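Local coordinates for protein restriction endonuclease UbaLAI (PDB 5O63) that cleaves DNA as a monomeric Type IIE restriction endonuclease, with an N-terminal B3 domain that binds the cognate DNA, at residues A15-K20 / D118-Y123; S48-M53 / R90-M95. One frame throughout, in Å; residues are numbered along the deposited sequence.

Contact 1 of 2, residues A15-K20 / D118-Y123; sequences AGKTLK and DGSSGY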
loop_
_atom_site.group_PDB
_atom_site.type_symbol
_atom_site.label_atom_id
_atom_site.label_comp_id
_atom_site.label_asym_id
_atom_site.label_seq_id
_atom_site.Cartn_x
_atom_site.Cartn_y
_atom_site.Cartn_z
ATOM N N ALA A 15 -12.303 -2.957 9.804
ATOM C CA ALA A 15 -12.295 -4.391 9.465
ATOM C C ALA A 15 -12.788 -5.252 10.644
ATOM O O ALA A 15 -12.703 -6.474 10.631
ATOM C CB ALA A 15 -10.898 -4.820 9.039
ATOM N N GLY A 16 -13.253 -4.584 11.672
ATOM C CA GLY A 16 -13.751 -5.277 12.878
ATOM C C GLY A 16 -12.692 -5.814 13.831
ATOM O O GLY A 16 -12.959 -6.715 14.630
ATOM N N LYS A 17 -11.500 -5.250 13.791
ATOM C CA LYS A 17 -10.415 -5.630 14.702
ATOM C C LYS A 17 -10.040 -4.421 15.530
ATOM O O LYS A 17 -10.576 -3.349 15.299
ATOM C CB LYS A 17 -9.187 -6.126 13.899
ATOM C CG LYS A 17 -9.420 -7.358 13.002
ATOM C CD LYS A 17 -9.700 -8.606 13.865
ATOM C CE LYS A 17 -9.597 -9.892 13.043
ATOM N NZ LYS A 17 -10.052 -11.071 13.861
ATOM N N THR A 18 -9.129 -4.582 16.492
ATOM C CA THR A 18 -8.521 -3.418 17.145
ATOM C C THR A 18 -7.012 -3.564 17.044
ATOM O O THR A 18 -6.475 -4.665 17.274
ATOM C CB THR A 18 -8.971 -3.262 18.656
ATOM O OG1 THR A 18 -8.409 -4.315 19.428
ATOM C CG2 THR A 18 -10.506 -3.264 18.783
ATOM N N LEU A 19 -6.356 -2.447 16.719
ATOM C CA LEU A 19 -4.911 -2.361 16.522
ATOM C C LEU A 19 -4.083 -2.581 17.804
ATOM O O LEU A 19 -4.268 -1.896 18.817
ATOM C CB LEU A 19 -4.579 -1.000 15.875
ATOM C CG LEU A 19 -3.147 -0.720 15.397
ATOM C CD1 LEU A 19 -3.163 0.330 14.297
ATOM C CD2 LEU A 19 -2.249 -0.231 16.547
ATOM N N LYS A 20 -3.152 -3.535 17.758
ATOM C CA LYS A 20 -2.157 -3.673 18.835
ATOM C C LYS A 20 -0.887 -2.904 18.433
ATOM O O LYS A 20 -0.348 -2.112 19.212
ATOM C CB LYS A 20 -1.840 -5.148 19.111
ATOM C CG LYS A 20 -1.141 -5.403 20.430
ATOM N N ASP A 118 -6.471 -9.409 19.264
ATOM C CA ASP A 118 -6.923 -10.789 19.411
ATOM C C ASP A 118 -5.846 -11.779 18.956
ATOM O O ASP A 118 -6.080 -12.971 18.914
ATOM C CB ASP A 118 -8.255 -11.033 18.654
ATOM C CG ASP A 118 -8.102 -11.011 17.134
ATOM O OD1 ASP A 118 -7.001 -10.709 16.671
ATOM O OD2 ASP A 118 -9.090 -11.285 16.403
ATOM N N GLY A 119 -4.662 -11.275 18.619
ATOM C CA GLY A 119 -3.576 -12.135 18.200
ATOM C C GLY A 119 -3.551 -12.407 16.713
ATOM O O GLY A 119 -2.591 -13.013 16.224
ATOM N N SER A 120 -4.593 -11.988 15.981
ATOM C CA SER A 120 -4.551 -12.076 14.515
ATOM C C SER A 120 -3.691 -10.947 13.957
ATOM O O SER A 120 -3.237 -10.058 14.692
ATOM C CB SER A 120 -5.960 -12.040 13.881
ATOM O OG SER A 120 -6.673 -10.846 14.148
ATOM N N SER A 121 -3.454 -10.996 12.654
ATOM C CA SER A 121 -2.737 -9.887 11.995
ATOM C C SER A 121 -3.166 -9.847 10.558
ATOM O O SER A 121 -3.707 -10.826 10.050
ATOM C CB SER A 121 -1.220 -10.047 12.112
ATOM O OG SER A 121 -0.741 -11.215 11.467
ATOM N N GLY A 122 -2.916 -8.724 9.893
ATOM C CA GLY A 122 -3.343 -8.646 8.503
ATOM C C GLY A 122 -2.947 -7.357 7.800
ATOM O O GLY A 122 -2.586 -6.371 8.423
ATOM N N TYR A 123 -3.022 -7.366 6.468
ATOM C CA TYR A 123 -2.710 -6.191 5.647
ATOM C C TYR A 123 -3.962 -5.385 5.344
ATOM O O TYR A 123 -5.069 -5.935 5.280
ATOM C CB TYR A 123 -2.044 -6.596 4.314
ATOM C CG TYR A 123 -0.629 -7.076 4.510
ATOM C CD1 TYR A 123 0.449 -6.161 4.470
ATOM C CD2 TYR A 123 -0.347 -8.409 4.737
ATOM C CE1 TYR A 123 1.750 -6.591 4.652
ATOM C CE2 TYR A 123 0.976 -8.856 4.972
ATOM C CZ TYR A 123 2.028 -7.928 4.917
ATOM O OH TYR A 123 3.345 -8.350 5.131
HETATM O O HOH W 1 -8.495 -7.506 17.621
#

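Contact 2 of 2, residues S48-M53 / R90-M95; sequences SFFPDM and RRITRM. With nucleotides of chain C.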
loop_
_atom_site.group_PDB
_atom_site.type_symbol
_atom_site.label_atom_id
_atom_site.label_comp_id
_atom_site.label_asym_id
_atom_site.label_seq_id
_atom_site.Cartn_x
_atom_site.Cartn_y
_atom_site.Cartn_z
ATOM N N SER A 48 10.760 -6.060 2.588
ATOM C CA SER A 48 10.574 -6.689 3.898
ATOM C C SER A 48 9.189 -6.379 4.561
ATOM O O SER A 48 8.789 -7.058 5.524
ATOM C CB SER A 48 11.732 -6.304 4.826
ATOM O OG SER A 48 11.776 -4.913 5.082
ATOM N N PHE A 49 8.472 -5.366 4.058
ATOM C CA PHE A 49 7.148 -5.022 4.608
ATOM C C PHE A 49 6.119 -6.070 4.159
ATOM O O PHE A 49 5.228 -6.469 4.911
ATOM C CB PHE A 49 6.701 -3.606 4.132
ATOM C CG PHE A 49 5.259 -3.287 4.398
ATOM C CD1 PHE A 49 4.304 -3.529 3.411
ATOM C CD2 PHE A 49 4.837 -2.778 5.612
ATOM C CE1 PHE A 49 2.964 -3.255 3.636
ATOM C CE2 PHE A 49 3.489 -2.469 5.845
ATOM C CZ PHE A 49 2.550 -2.739 4.847
ATOM N N PHE A 50 6.300 -6.552 2.934
ATOM C CA PHE A 50 5.399 -7.554 2.377
ATOM C C PHE A 50 5.703 -8.969 2.817
ATOM O O PHE A 50 6.754 -9.234 3.421
ATOM C CB PHE A 50 5.417 -7.436 0.849
ATOM C CG PHE A 50 4.747 -6.182 0.383
ATOM C CD1 PHE A 50 3.328 -6.068 0.453
ATOM C CD2 PHE A 50 5.512 -5.091 -0.006
ATOM C CE1 PHE A 50 2.680 -4.873 0.044
ATOM C CE2 PHE A 50 4.892 -3.887 -0.412
ATOM C CZ PHE A 50 3.492 -3.766 -0.418
ATOM N N PRO A 51 4.755 -9.877 2.579
ATOM C CA PRO A 51 4.977 -11.249 3.041
ATOM C C PRO A 51 6.229 -11.833 2.386
ATOM O O PRO A 51 6.666 -11.378 1.316
ATOM C CB PRO A 51 3.711 -11.995 2.569
ATOM C CG PRO A 51 2.707 -10.984 2.435
ATOM C CD PRO A 51 3.404 -9.719 1.995
ATOM N N ASP A 52 6.823 -12.821 3.038
ATOM C CA ASP A 52 7.898 -13.555 2.414
ATOM C C ASP A 52 7.373 -14.160 1.119
ATOM O O ASP A 52 6.286 -14.740 1.084
ATOM C CB ASP A 52 8.438 -14.644 3.346
ATOM C CG ASP A 52 9.202 -14.078 4.526
ATOM O OD1 ASP A 52 9.868 -13.036 4.370
ATOM O OD2 ASP A 52 9.145 -14.691 5.614
ATOM N N MET A 53 8.126 -13.979 0.045
ATOM C CA MET A 53 7.831 -14.648 -1.191
ATOM C C MET A 53 9.095 -15.379 -1.558
ATOM O O MET A 53 10.039 -14.763 -2.000
ATOM C CB MET A 53 7.418 -13.678 -2.311
ATOM C CG MET A 53 7.288 -14.372 -3.656
ATOM S SD MET A 53 6.273 -13.503 -4.850
ATOM C CE MET A 53 7.023 -11.903 -4.706
ATOM N N ARG A 90 9.688 -6.249 -8.386
ATOM C CA ARG A 90 8.449 -6.711 -7.760
ATOM C C ARG A 90 7.380 -5.643 -7.821
ATOM O O ARG A 90 7.614 -4.442 -7.729
ATOM C CB ARG A 90 8.687 -7.139 -6.282
ATOM C CG ARG A 90 9.775 -8.169 -6.138
ATOM C CD ARG A 90 9.852 -8.706 -4.774
ATOM N NE ARG A 90 11.091 -9.464 -4.673
ATOM C CZ ARG A 90 11.406 -10.179 -3.612
ATOM N NH1 ARG A 90 10.549 -10.224 -2.609
ATOM N NH2 ARG A 90 12.565 -10.849 -3.574
ATOM N N ARG A 91 6.124 -6.112 -8.010
ATOM C CA ARG A 91 4.969 -5.237 -8.172
ATOM C C ARG A 91 3.849 -5.761 -7.314
ATOM O O ARG A 91 3.781 -6.999 -7.116
ATOM C CB ARG A 91 4.489 -5.227 -9.635
ATOM C CG ARG A 91 5.529 -4.736 -10.627
ATOM C CD ARG A 91 4.954 -4.974 -12.009
ATOM N NE ARG A 91 5.999 -4.781 -13.005
ATOM C CZ ARG A 91 5.879 -5.045 -14.310
ATOM N NH1 ARG A 91 4.697 -5.474 -14.818
ATOM N NH2 ARG A 91 6.954 -4.894 -15.099
ATOM N N ILE A 92 2.966 -4.886 -6.842
ATOM C CA ILE A 92 1.639 -5.291 -6.337
ATOM C C ILE A 92 0.658 -5.045 -7.470
ATOM O O ILE A 92 0.717 -4.022 -8.169
ATOM C CB ILE A 92 1.189 -4.464 -5.095
ATOM C CG1 ILE A 92 2.349 -4.406 -4.088
ATOM C CG2 ILE A 92 -0.096 -5.097 -4.520
ATOM C CD1 ILE A 92 2.786 -5.830 -3.592
ATOM N N THR A 93 -0.268 -6.000 -7.641
ATOM C CA THR A 93 -1.358 -5.854 -8.602
ATOM C C THR A 93 -2.695 -6.343 -7.979
ATOM O O THR A 93 -2.731 -6.801 -6.814
ATOM C CB THR A 93 -1.108 -6.683 -9.897
ATOM O OG1 THR A 93 -1.121 -8.088 -9.560
ATOM C CG2 THR A 93 0.227 -6.378 -10.550
ATOM N N ARG A 94 -3.784 -6.188 -8.746
ATOM C CA ARG A 94 -5.189 -6.440 -8.311
ATOM C C ARG A 94 -5.659 -5.389 -7.285
ATOM O O ARG A 94 -6.601 -5.605 -6.547
ATOM C CB ARG A 94 -5.374 -7.910 -7.749
ATOM C CG ARG A 94 -4.761 -9.001 -8.649
ATOM C CD ARG A 94 -5.147 -10.374 -8.107
ATOM N NE ARG A 94 -6.605 -10.529 -8.081
ATOM C CZ ARG A 94 -7.197 -11.482 -7.337
ATOM N NH1 ARG A 94 -6.447 -12.372 -6.710
ATOM N NH2 ARG A 94 -8.513 -11.542 -7.280
ATOM N N MET A 95 -5.040 -4.190 -7.278
ATOM C CA MET A 95 -5.557 -3.129 -6.451
ATOM C C MET A 95 -6.814 -2.441 -6.983
ATOM O O MET A 95 -7.279 -2.645 -8.133
ATOM C CB MET A 95 -4.453 -2.079 -6.235
ATOM C CG MET A 95 -3.382 -2.669 -5.404
ATOM S SD MET A 95 -1.924 -1.600 -5.367
ATOM C CE MET A 95 -1.367 -2.067 -7.008
ATOM P P DC C 2 -7.889 -8.070 -10.883
ATOM O OP1 DC C 2 -8.178 -9.172 -9.905
ATOM O OP2 DC C 2 -7.870 -6.635 -10.421
ATOM O "O5'" DC C 2 -6.555 -8.443 -11.614
ATOM C "C5'" DC C 2 -6.302 -9.782 -12.069
ATOM C "C4'" DC C 2 -5.164 -9.810 -13.064
ATOM O "O4'" DC C 2 -5.446 -8.974 -14.197
ATOM C "C3'" DC C 2 -3.844 -9.309 -12.494
ATOM O "O3'" DC C 2 -3.076 -10.509 -12.163
ATOM C "C2'" DC C 2 -3.242 -8.483 -13.665
ATOM C "C1'" DC C 2 -4.219 -8.824 -14.830
ATOM N N1 DC C 2 -4.351 -7.756 -15.869
ATOM C C2 DC C 2 -4.246 -8.184 -17.223
ATOM O O2 DC C 2 -4.028 -9.363 -17.454
ATOM N N3 DC C 2 -4.297 -7.271 -18.181
ATOM C C4 DC C 2 -4.612 -5.997 -17.870
ATOM N N4 DC C 2 -4.669 -5.114 -18.897
ATOM C C5 DC C 2 -4.761 -5.534 -16.513
ATOM C C6 DC C 2 -4.644 -6.454 -15.538
ATOM P P DT C 5 7.396 -13.330 -19.798
ATOM O OP1 DT C 5 7.735 -14.504 -20.646
ATOM O OP2 DT C 5 7.915 -13.091 -18.452
ATOM O "O5'" DT C 5 7.746 -11.995 -20.645
ATOM C "C5'" DT C 5 7.442 -12.009 -22.033
ATOM C "C4'" DT C 5 7.791 -10.681 -22.700
ATOM O "O4'" DT C 5 6.929 -9.641 -22.118
ATOM C "C3'" DT C 5 9.225 -10.203 -22.557
ATOM O "O3'" DT C 5 9.597 -9.552 -23.746
ATOM C "C2'" DT C 5 9.110 -9.149 -21.435
ATOM C "C1'" DT C 5 7.736 -8.559 -21.783
ATOM N N1 DT C 5 7.122 -7.867 -20.684
ATOM C C2 DT C 5 6.617 -6.592 -20.894
ATOM O O2 DT C 5 6.625 -6.075 -21.977
ATOM N N3 DT C 5 6.120 -5.957 -19.793
ATOM C C4 DT C 5 6.063 -6.458 -18.511
ATOM O O4 DT C 5 5.614 -5.814 -17.597
ATOM C C5 DT C 5 6.576 -7.830 -18.345
ATOM C C7 DT C 5 6.552 -8.482 -16.976
ATOM C C6 DT C 5 7.073 -8.457 -19.426
ATOM P P DC C 3 -1.530 -10.643 -12.197
ATOM O OP1 DC C 3 -1.211 -11.853 -11.366
ATOM O OP2 DC C 3 -0.768 -9.420 -11.901
ATOM O "O5'" DC C 3 -1.158 -11.072 -13.689
ATOM C "C5'" DC C 3 -1.681 -12.362 -14.169
ATOM C "C4'" DC C 3 -1.354 -12.505 -15.650
ATOM O "O4'" DC C 3 -1.963 -11.432 -16.369
ATOM C "C3'" DC C 3 0.082 -12.413 -16.052
ATOM O "O3'" DC C 3 0.760 -13.626 -15.819
ATOM C "C2'" DC C 3 -0.026 -12.158 -17.560
ATOM C "C1'" DC C 3 -1.223 -11.254 -17.601
ATOM N N1 DC C 3 -0.912 -9.803 -17.733
ATOM C C2 DC C 3 -0.658 -9.316 -18.996
ATOM O O2 DC C 3 -0.570 -10.121 -19.928
ATOM N N3 DC C 3 -0.530 -7.996 -19.161
ATOM C C4 DC C 3 -0.552 -7.146 -18.085
ATOM N N4 DC C 3 -0.422 -5.841 -18.325
ATOM C C5 DC C 3 -0.793 -7.620 -16.749
ATOM C C6 DC C 3 -0.994 -8.975 -16.636
HETATM O O HOH W 2 10.417 -11.951 -0.084
#

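Contact 1 of 2, residues A15-K20 / D118-Y123
The Asx turn of the hairpin loop between strands 108-116 and 121-128 presents its carboxylate to Lys17, joining the two segments through a salt bridge at the protein surface. Lys17 NZ donates to Asp118 OD2 at 2.7 Å, on that oxygen's syn lone pair, the side of OD1. The lysine chain, bent at chi2 (-67°) and extended beyond it, crosses the aspartate side chain at about a right angle, and its CE passes 3.3 Å from Ser120 OG. Asp118 CG stands between its backbone N and carbonyl carbon (chi1 70°), which turns the carboxylate back over the loop. There OD1 takes the Ser120 N-H at 2.8 Å from above the carboxylate plane, and Ser120 OG, a short 2.5 Å away, on its syn lone pair. The N-H bond of the Asx turn probably keeps OD2 facing the lysine; Ser120 OG also hydrogen-bonds His116. In the pseudobarrel of the B3 fold, Lys17 belongs to the link from helix 3-14, which Gly16 closes as the C-prime residue of a Schellman motif, to strand 19-28. Backbone and hydroxyl hydrogen bonds of Thr18 with Thr117 continue the join, while a water accepts from Thr18 N and Asp118 N, each at 3.2 Å.

Contact 2 of 2, residues S48-M53 / R90-M95
Phe50 and Ile92 approach from opposite directions, the isoleucine laying its terminal methyl over one face of the ring. Ile92 CG1 stands anti to the carbonyl carbon (chi1 -47°), and a second bend at chi2 swings CD1 into place. Ile92 CD1 sits 3.9 Å from the Phe50 ring centroid and 18° off the ring normal, a CH-pi contact displaced toward the CE1 and CZ rim. Phe49 CD1 covers the other face at the ring centre, so the phenyl group is sandwiched and its rotation restricted. Farther on, CE of Met53, an engineered residue, reaches Arg90 CD at 4.3 Å, obliquely to the guanidinium. One water joins the same pair, accepting from Met53 N and from Arg90 NH1, both at 3.1 Å; NH1 also hydrogen-bonds Tyr81.

Strand 89-93 of this B3 domain turns its alternate side chains to the DNA. Arg91, extended from CG to NE, forks onto one acceptor: NH1 lies 2.9 Å and NH2 3.0 Å from O4 of DT5 of chain C, at the guanidinium edge. Glu89 holds its NE by a salt bridge. Thr93 OG1 lies 2.7 Å from OP2 of DC3 of chain C and donates to it. Arg94 bends at chi3 (60°), bringing NE to OP1 of DC2 of chain C at 2.8 Å. A leucine here has no side-chain N-H for OP1, and the DNA backbone there would probably be held less firmly. The chemistry thus divides the labour: Phe50, Ile92, Met53 and the Arg90 chain pack together, Arg91 bonds a base edge, consistent with sequence recognition, and Thr93 and Arg94 grip phosphates.

Residues 48-95, which contact 2 ties together, all fall between the two segments of contact 1, and a single mixed sheet underlies both. Their centres lie 19 Å apart, yet Tyr123, from strand 121-128 of contact 1, bridges them: its OH is 2.7 Å from Phe49 O of contact 2, a probable hydrogen bond, and its ring meets that of Phe49 edge-to-face. Their surroundings differ sharply. The 48-53/90-95 pair is buried, its centre 9 Å from that of the chain, and its strand directly touches the DNA. The 15-20/118-123 pair is peripheral, its nearest atom about 16 Å from the nucleic acid, and joins chain connections away from the recognition surface.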